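Local coordinates for protein gene activator AphA (Vibrio cholerae, PDB 1YG2) that activates virulence genes in Vibrio cholerae, probably by binding DNA as a dimeric winged helix protein of the PadR-like family, at residues Gln39-Arg42 with Glu43-Lys46; Glu109-Arg112 with Leu113-Glu117; Ala141-Asp144 with Lys145-Leu149. All blocks are in the same frame, centred on the assembly; numbering follows the deposited sequence.

The three contacts are local, each between neighbouring residues along one continuous piece of chain. Contact 1 belongs to helix 37-49 of the PadR-like part. Contact 2 lies near the start of helix 108-136, and contact 3 at the start of helix 145-177, both in the C-terminal helical part. Contacts 1 and 2 are partly buried; contact 3 is on the surface. The centres of contacts 2 and 3 are about 40 Å apart, toward opposite ends of the helical hairpin, yet both touch the second subunit. Regular helix bonds dominate contacts 1 and 2. Contact 1 adds a water between R42 O and N45 ND2, contact 2 a weak side-chain amide bond, while contact 3 rests on a helix-capping glutamine.

Contact 1. Residues Gln39-Arg42 with Glu43-Lys46; sequences QVYR and ELNK
With CG opposite its backbone N (chi1 -174°) and chi2 at 71°, N45 turns its amide to a water that also bonds R42 O. The water donates to R42 O at 2.6 Å and accepts from N45 ND2 at 3.2 Å. R42 O also takes the backbone N-H of K46, with K46 N at 3.1 Å from R42 O, and two donors therefore hold this carbonyl oxygen. N45 CB lies close beside it.

Y41 and L44 meet one turn apart. L44 CD1 comes to 4.5 Å from Y41 CD2, obliquely to the ring, in a light apolar touch. L44 CB lies beside both V40 O and Y41 O, as in any helix. L44 N bonds V40 O at 2.9 Å, nearly along the C=O axis. E43 N to Q39 O and N45 N to Y41 O continue the i to i+4 bonding of the helix.

The buried faces of V40 and L44 pack on helix 18-25, at T22, F25 and I21. E43 and L44 rest on helix 3-13. Helix 37-49 precedes the two-stranded wing, in the place of the recognition helix of a winged helix-turn-helix, which probably reads DNA in this activator.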
loop_
_atom_site.group_PDB
_atom_site.type_symbol
_atom_site.label_atom_id
_atom_site.label_comp_id
_atom_site.label_asym_id
_atom_site.label_seq_id
_atom_site.Cartn_x
_atom_site.Cartn_y
_atom_site.Cartn_z
ATOM N N GLN A 39 4.864 11.125 18.443
ATOM C CA GLN A 39 5.875 10.688 17.492
ATOM C C GLN A 39 6.579 11.886 16.871
ATOM O O GLN A 39 7.800 11.888 16.719
ATOM C CB GLN A 39 5.227 9.855 16.386
ATOM C CG GLN A 39 4.501 8.621 16.877
ATOM C CD GLN A 39 3.743 7.912 15.766
ATOM O OE1 GLN A 39 2.860 8.489 15.129
ATOM N NE2 GLN A 39 4.084 6.651 15.534
ATOM N N VAL A 40 5.803 12.907 16.522
ATOM C CA VAL A 40 6.356 14.105 15.914
ATOM C C VAL A 40 7.342 14.812 16.844
ATOM O O VAL A 40 8.470 15.112 16.439
ATOM C CB VAL A 40 5.238 15.069 15.494
ATOM C CG1 VAL A 40 5.826 16.382 15.017
ATOM C CG2 VAL A 40 4.419 14.434 14.378
ATOM N N TYR A 41 6.927 15.065 18.085
ATOM C CA TYR A 41 7.804 15.721 19.053
ATOM C C TYR A 41 9.056 14.888 19.282
ATOM O O TYR A 41 10.162 15.415 19.348
ATOM C CB TYR A 41 7.076 15.941 20.378
ATOM C CG TYR A 41 6.169 17.135 20.330
ATOM C CD1 TYR A 41 4.807 17.019 20.609
ATOM C CD2 TYR A 41 6.660 18.380 19.951
ATOM C CE1 TYR A 41 3.954 18.116 20.500
ATOM C CE2 TYR A 41 5.820 19.479 19.843
ATOM C CZ TYR A 41 4.469 19.337 20.114
ATOM O OH TYR A 41 3.640 20.422 19.980
ATOM N N ARG A 42 8.879 13.582 19.394
ATOM C CA ARG A 42 10.014 12.704 19.599
ATOM C C ARG A 42 10.993 12.788 18.425
ATOM O O ARG A 42 12.205 12.832 18.634
ATOM C CB ARG A 42 9.529 11.266 19.810
ATOM C CG ARG A 42 8.859 11.059 21.172
ATOM C CD ARG A 42 8.428 9.612 21.404
ATOM N NE ARG A 42 7.310 9.228 20.546
ATOM C CZ ARG A 42 6.639 8.085 20.656
ATOM N NH1 ARG A 42 6.973 7.208 21.591
ATOM N NH2 ARG A 42 5.631 7.818 19.836
ATOM N N GLU A 43 10.470 12.838 17.201
ATOM C CA GLU A 43 11.322 12.915 16.019
ATOM C C GLU A 43 12.034 14.256 15.980
ATOM O O GLU A 43 13.214 14.324 15.656
ATOM C CB GLU A 43 10.500 12.731 14.741
ATOM C CG GLU A 43 11.331 12.516 13.485
ATOM C CD GLU A 43 12.248 11.301 13.587
ATOM O OE1 GLU A 43 11.808 10.266 14.122
ATOM O OE2 GLU A 43 13.404 11.374 13.123
ATOM N N LEU A 44 11.312 15.321 16.305
ATOM C CA LEU A 44 11.898 16.654 16.326
ATOM C C LEU A 44 13.073 16.672 17.294
ATOM O O LEU A 44 14.080 17.340 17.065
ATOM C CB LEU A 44 10.863 17.680 16.775
ATOM C CG LEU A 44 10.138 18.450 15.671
ATOM C CD1 LEU A 44 9.054 19.315 16.312
ATOM C CD2 LEU A 44 11.137 19.311 14.880
ATOM N N ASN A 45 12.919 15.934 18.387
ATOM C CA ASN A 45 13.949 15.833 19.411
ATOM C C ASN A 45 15.191 15.163 18.820
ATOM O O ASN A 45 16.295 15.695 18.915
ATOM C CB ASN A 45 13.415 15.016 20.590
ATOM C CG ASN A 45 14.363 14.995 21.754
ATOM O OD1 ASN A 45 14.546 16.002 22.438
ATOM N ND2 ASN A 45 14.980 13.846 21.993
ATOM N N LYS A 46 15.003 13.995 18.210
ATOM C CA LYS A 46 16.107 13.262 17.591
ATOM C C LYS A 46 16.777 14.104 16.523
ATOM O O LYS A 46 17.993 14.055 16.353
ATOM C CB LYS A 46 15.620 11.951 16.956
ATOM C CG LYS A 46 15.351 10.815 17.942
ATOM C CD LYS A 46 15.172 9.461 17.225
ATOM C CE LYS A 46 15.165 8.295 18.234
ATOM N NZ LYS A 46 14.992 6.939 17.611
HETATM O O HOH W 1 13.481 11.506 20.505
#

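Contact 2. Residues Glu109-Arg112 with Leu113-Glu117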
loop_
_atom_site.group_PDB
_atom_site.type_symbol
_atom_site.label_atom_id
_atom_site.label_comp_id
_atom_site.label_asym_id
_atom_site.label_seq_id
_atom_site.Cartn_x
_atom_site.Cartn_y
_atom_site.Cartn_z
ATOM N N GLU A 109 -17.060 -16.876 6.368
ATOM C CA GLU A 109 -17.866 -16.031 7.249
ATOM C C GLU A 109 -17.090 -14.893 7.912
ATOM O O GLU A 109 -17.392 -13.721 7.691
ATOM C CB GLU A 109 -18.517 -16.893 8.333
ATOM C CG GLU A 109 -18.493 -18.387 8.020
ATOM C CD GLU A 109 -18.689 -19.250 9.256
ATOM O OE1 GLU A 109 -17.859 -19.161 10.190
ATOM O OE2 GLU A 109 -19.673 -20.019 9.291
ATOM N N PRO A 110 -16.080 -15.224 8.739
ATOM C CA PRO A 110 -15.281 -14.202 9.424
ATOM C C PRO A 110 -14.696 -13.178 8.464
ATOM O O PRO A 110 -14.733 -11.981 8.726
ATOM C CB PRO A 110 -14.181 -15.016 10.107
ATOM C CG PRO A 110 -14.826 -16.328 10.345
ATOM C CD PRO A 110 -15.565 -16.568 9.052
ATOM N N TYR A 111 -14.153 -13.660 7.353
ATOM C CA TYR A 111 -13.545 -12.778 6.372
ATOM C C TYR A 111 -14.553 -11.811 5.766
ATOM O O TYR A 111 -14.331 -10.601 5.745
ATOM C CB TYR A 111 -12.891 -13.591 5.252
ATOM C CG TYR A 111 -12.107 -12.726 4.294
ATOM C CD1 TYR A 111 -11.057 -11.933 4.751
ATOM C CD2 TYR A 111 -12.436 -12.667 2.941
ATOM C CE1 TYR A 111 -10.355 -11.101 3.891
ATOM C CE2 TYR A 111 -11.740 -11.839 2.070
ATOM C CZ TYR A 111 -10.702 -11.058 2.552
ATOM O OH TYR A 111 -10.004 -10.234 1.704
ATOM N N ARG A 112 -15.657 -12.362 5.273
ATOM C CA ARG A 112 -16.713 -11.577 4.651
ATOM C C ARG A 112 -17.177 -10.424 5.528
ATOM O O ARG A 112 -17.466 -9.337 5.033
ATOM C CB ARG A 112 -17.902 -12.475 4.326
ATOM C CG ARG A 112 -18.941 -11.817 3.457
ATOM C CD ARG A 112 -19.972 -12.824 2.965
ATOM N NE ARG A 112 -20.765 -12.270 1.871
ATOM C CZ ARG A 112 -21.522 -11.180 1.975
ATOM N NH1 ARG A 112 -21.597 -10.527 3.128
ATOM N NH2 ARG A 112 -22.184 -10.729 0.918
ATOM N N LEU A 113 -17.241 -10.663 6.832
ATOM C CA LEU A 113 -17.681 -9.643 7.769
ATOM C C LEU A 113 -16.595 -8.603 8.005
ATOM O O LEU A 113 -16.878 -7.414 8.137
ATOM C CB LEU A 113 -18.082 -10.293 9.093
ATOM C CG LEU A 113 -19.179 -11.353 8.983
ATOM C CD1 LEU A 113 -19.404 -11.982 10.351
ATOM C CD2 LEU A 113 -20.468 -10.729 8.452
ATOM N N GLN A 114 -15.348 -9.054 8.059
ATOM C CA GLN A 114 -14.235 -8.139 8.268
ATOM C C GLN A 114 -14.039 -7.265 7.029
ATOM O O GLN A 114 -13.598 -6.123 7.124
ATOM C CB GLN A 114 -12.956 -8.925 8.571
ATOM C CG GLN A 114 -12.997 -9.664 9.909
ATOM C CD GLN A 114 -11.786 -10.559 10.139
ATOM O OE1 GLN A 114 -10.639 -10.109 10.082
ATOM N NE2 GLN A 114 -12.041 -11.836 10.410
ATOM N N LEU A 115 -14.379 -7.809 5.865
ATOM C CA LEU A 115 -14.238 -7.077 4.613
ATOM C C LEU A 115 -15.354 -6.036 4.507
ATOM O O LEU A 115 -15.093 -4.847 4.314
ATOM C CB LEU A 115 -14.304 -8.049 3.430
ATOM C CG LEU A 115 -13.881 -7.541 2.050
ATOM C CD1 LEU A 115 -12.435 -7.071 2.085
ATOM C CD2 LEU A 115 -14.040 -8.653 1.033
ATOM N N ALA A 116 -16.596 -6.492 4.644
ATOM C CA ALA A 116 -17.749 -5.602 4.570
ATOM C C ALA A 116 -17.570 -4.449 5.549
ATOM O O ALA A 116 -17.937 -3.310 5.259
ATOM C CB ALA A 116 -19.024 -6.369 4.888
ATOM N N GLU A 117 -16.995 -4.747 6.707
ATOM C CA GLU A 117 -16.764 -3.720 7.706
ATOM C C GLU A 117 -15.797 -2.658 7.200
ATOM O O GLU A 117 -16.103 -1.471 7.246
ATOM C CB GLU A 117 -16.200 -4.323 8.990
ATOM C CG GLU A 117 -15.736 -3.262 9.978
ATOM C CD GLU A 117 -14.340 -3.524 10.506
ATOM O OE1 GLU A 117 -13.600 -4.300 9.863
ATOM O OE2 GLU A 117 -13.981 -2.944 11.557
#
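L113, R112 and Y111 lose the most surface within this stretch, each in a different way. L113 lies against the turn before it. Its CG sits 3.2 Å from E109 O, and CD1 follows the same oxygen. E109 O also takes the backbone N-H of L113, so the leucine that donates to this oxygen also lies close beside it.

R112 meets the next turn through its carbonyl. R112 O takes the backbone N-H of A116, with A116 N at 3.0 Å from R112 O. A116 CB lies beside the same oxygen. Beyond CB the arginine chain runs extended from CG to NE, with CG opposite the backbone N. This carries the guanidinium away from L113 and A116, and NH2 makes a weak hydrogen bond to N176 near the C-terminal end of helix 145-177.

Y111 turns its ring to the next turn. The Y111 and L115 side chains cross obliquely. Y111 CE2 is 4.1 Å from L115 CD2, and Y111 OH is 4.0 Å from L115 CD1. The hydroxyl has a weak hydrogen bond to F96 O. L115 continues onto W164, V171 and L172 of helix 145-177.

The Q114 side chain lies back along P110 O. Its backbone N bonds P110 O at 3.1 Å, and Q114 NE2 reaches the same oxygen at 3.2 Å, weakly and at a poor angle of 128°. The amide also makes weak bonds to T87 and D84 of the second subunit. Y111 touches both helix 95-101, at K99 and L100, and F83 of the second subunit. This helix therefore packs on its own hairpin partner, on helix 95-101 and on the second subunit, consistent with a dimerising antiparallel pair of long helices.

Contact 3. Residues Ala141-Asp144 with Lys145-Leu149; sequences AVLD and KQQRL
L143 and D144 run nearly extended (psi 150° and 172°) into helix 145-177, where D144 takes the N-cap position. The Q147 side chain folds back across them. Its CG lies opposite its carbonyl carbon, and the chain then runs extended, which brings OE1 to D144 N at 2.7 Å. The bond is almost straight, at 173°, and meets a lone pair of OE1 in the carbonyl plane. L143 crosses Q147 at about a right angle, L143 CB lying 3.6 Å from Q147 CB.

D144 O accepts N-H groups from the first turn. R148 N bonds D144 O at 2.9 Å, and Q147 N adds a weak bond. D144 O also lies loosely over one face of the R148 guanidinium, toward its rim; R148 NE has a long, weak ion pair with E174 of the second subunit.

The D144 side chain makes no capping bond. Instead D144 OD2 comes to 2.9 Å from Q147 OE1, two acceptors side by side. This is half of a capping box: the third helical residue caps the N-cap amide. OE1 may favour a protonated carboxylate, while the helix N terminus would work against it.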
loop_
_atom_site.group_PDB
_atom_site.type_symbol
_atom_site.label_atom_id
_atom_site.label_comp_id
_atom_site.label_asym_id
_atom_site.label_seq_id
_atom_site.Cartn_x
_atom_site.Cartn_y
_atom_site.Cartn_z
ATOM N N ALA A 141 -6.941 25.763 -10.535
ATOM C CA ALA A 141 -6.636 27.024 -11.195
ATOM C C ALA A 141 -6.639 28.245 -10.284
ATOM O O ALA A 141 -5.937 29.217 -10.547
ATOM C CB ALA A 141 -7.605 27.240 -12.345
ATOM N N VAL A 142 -7.420 28.197 -9.212
ATOM C CA VAL A 142 -7.504 29.332 -8.297
ATOM C C VAL A 142 -6.663 29.125 -7.039
ATOM O O VAL A 142 -6.496 30.039 -6.225
ATOM C CB VAL A 142 -8.972 29.584 -7.883
ATOM C CG1 VAL A 142 -9.079 30.876 -7.099
ATOM C CG2 VAL A 142 -9.857 29.640 -9.120
ATOM N N LEU A 143 -6.120 27.922 -6.897
ATOM C CA LEU A 143 -5.312 27.568 -5.737
ATOM C C LEU A 143 -3.834 27.917 -5.911
ATOM O O LEU A 143 -3.319 27.917 -7.028
ATOM C CB LEU A 143 -5.446 26.068 -5.473
ATOM C CG LEU A 143 -6.861 25.523 -5.291
ATOM C CD1 LEU A 143 -6.810 24.003 -5.205
ATOM C CD2 LEU A 143 -7.484 26.120 -4.043
ATOM N N ASP A 144 -3.157 28.215 -4.804
ATOM C CA ASP A 144 -1.733 28.526 -4.847
ATOM C C ASP A 144 -0.990 27.222 -5.129
ATOM O O ASP A 144 -1.591 26.147 -5.115
ATOM C CB ASP A 144 -1.244 29.067 -3.503
ATOM C CG ASP A 144 -2.147 30.140 -2.936
ATOM O OD1 ASP A 144 -2.509 31.081 -3.681
ATOM O OD2 ASP A 144 -2.481 30.039 -1.734
ATOM N N LYS A 145 0.314 27.322 -5.366
ATOM C CA LYS A 145 1.135 26.149 -5.643
ATOM C C LYS A 145 1.047 25.147 -4.499
ATOM O O LYS A 145 0.774 23.969 -4.709
ATOM C CB LYS A 145 2.594 26.558 -5.857
ATOM C CG LYS A 145 2.823 27.378 -7.114
ATOM C CD LYS A 145 4.303 27.679 -7.338
ATOM C CE LYS A 145 4.535 28.403 -8.666
ATOM N NZ LYS A 145 5.992 28.605 -8.967
ATOM N N GLN A 146 1.275 25.637 -3.288
ATOM C CA GLN A 146 1.225 24.814 -2.090
ATOM C C GLN A 146 -0.120 24.086 -1.968
ATOM O O GLN A 146 -0.173 22.939 -1.523
ATOM C CB GLN A 146 1.465 25.699 -0.864
ATOM C CG GLN A 146 1.685 24.958 0.435
ATOM C CD GLN A 146 2.834 23.971 0.354
ATOM O OE1 GLN A 146 3.695 24.075 -0.520
ATOM N NE2 GLN A 146 2.859 23.017 1.273
ATOM N N GLN A 147 -1.201 24.747 -2.374
ATOM C CA GLN A 147 -2.537 24.155 -2.301
ATOM C C GLN A 147 -2.752 23.097 -3.367
ATOM O O GLN A 147 -3.427 22.095 -3.129
ATOM C CB GLN A 147 -3.614 25.234 -2.446
ATOM C CG GLN A 147 -3.619 26.273 -1.342
ATOM C CD GLN A 147 -4.655 27.358 -1.583
ATOM O OE1 GLN A 147 -4.559 28.121 -2.545
ATOM N NE2 GLN A 147 -5.657 27.422 -0.713
ATOM N N ARG A 148 -2.191 23.319 -4.551
ATOM C CA ARG A 148 -2.344 22.338 -5.617
ATOM C C ARG A 148 -1.648 21.047 -5.213
ATOM O O ARG A 148 -2.118 19.958 -5.524
ATOM C CB ARG A 148 -1.760 22.850 -6.932
ATOM C CG ARG A 148 -2.542 23.983 -7.564
ATOM C CD ARG A 148 -2.265 24.048 -9.062
ATOM N NE ARG A 148 -1.934 25.397 -9.508
ATOM C CZ ARG A 148 -0.745 25.972 -9.343
ATOM N NH1 ARG A 148 0.241 25.315 -8.742
ATOM N NH2 ARG A 148 -0.542 27.209 -9.776
ATOM N N LEU A 149 -0.521 21.180 -4.523
ATOM C CA LEU A 149 0.228 20.024 -4.053
ATOM C C LEU A 149 -0.594 19.268 -2.997
ATOM O O LEU A 149 -0.741 18.046 -3.080
ATOM C CB LEU A 149 1.566 20.471 -3.457
ATOM C CG LEU A 149 2.585 21.073 -4.433
ATOM C CD1 LEU A 149 3.881 21.377 -3.687
ATOM C CD2 LEU A 149 2.847 20.103 -5.580
#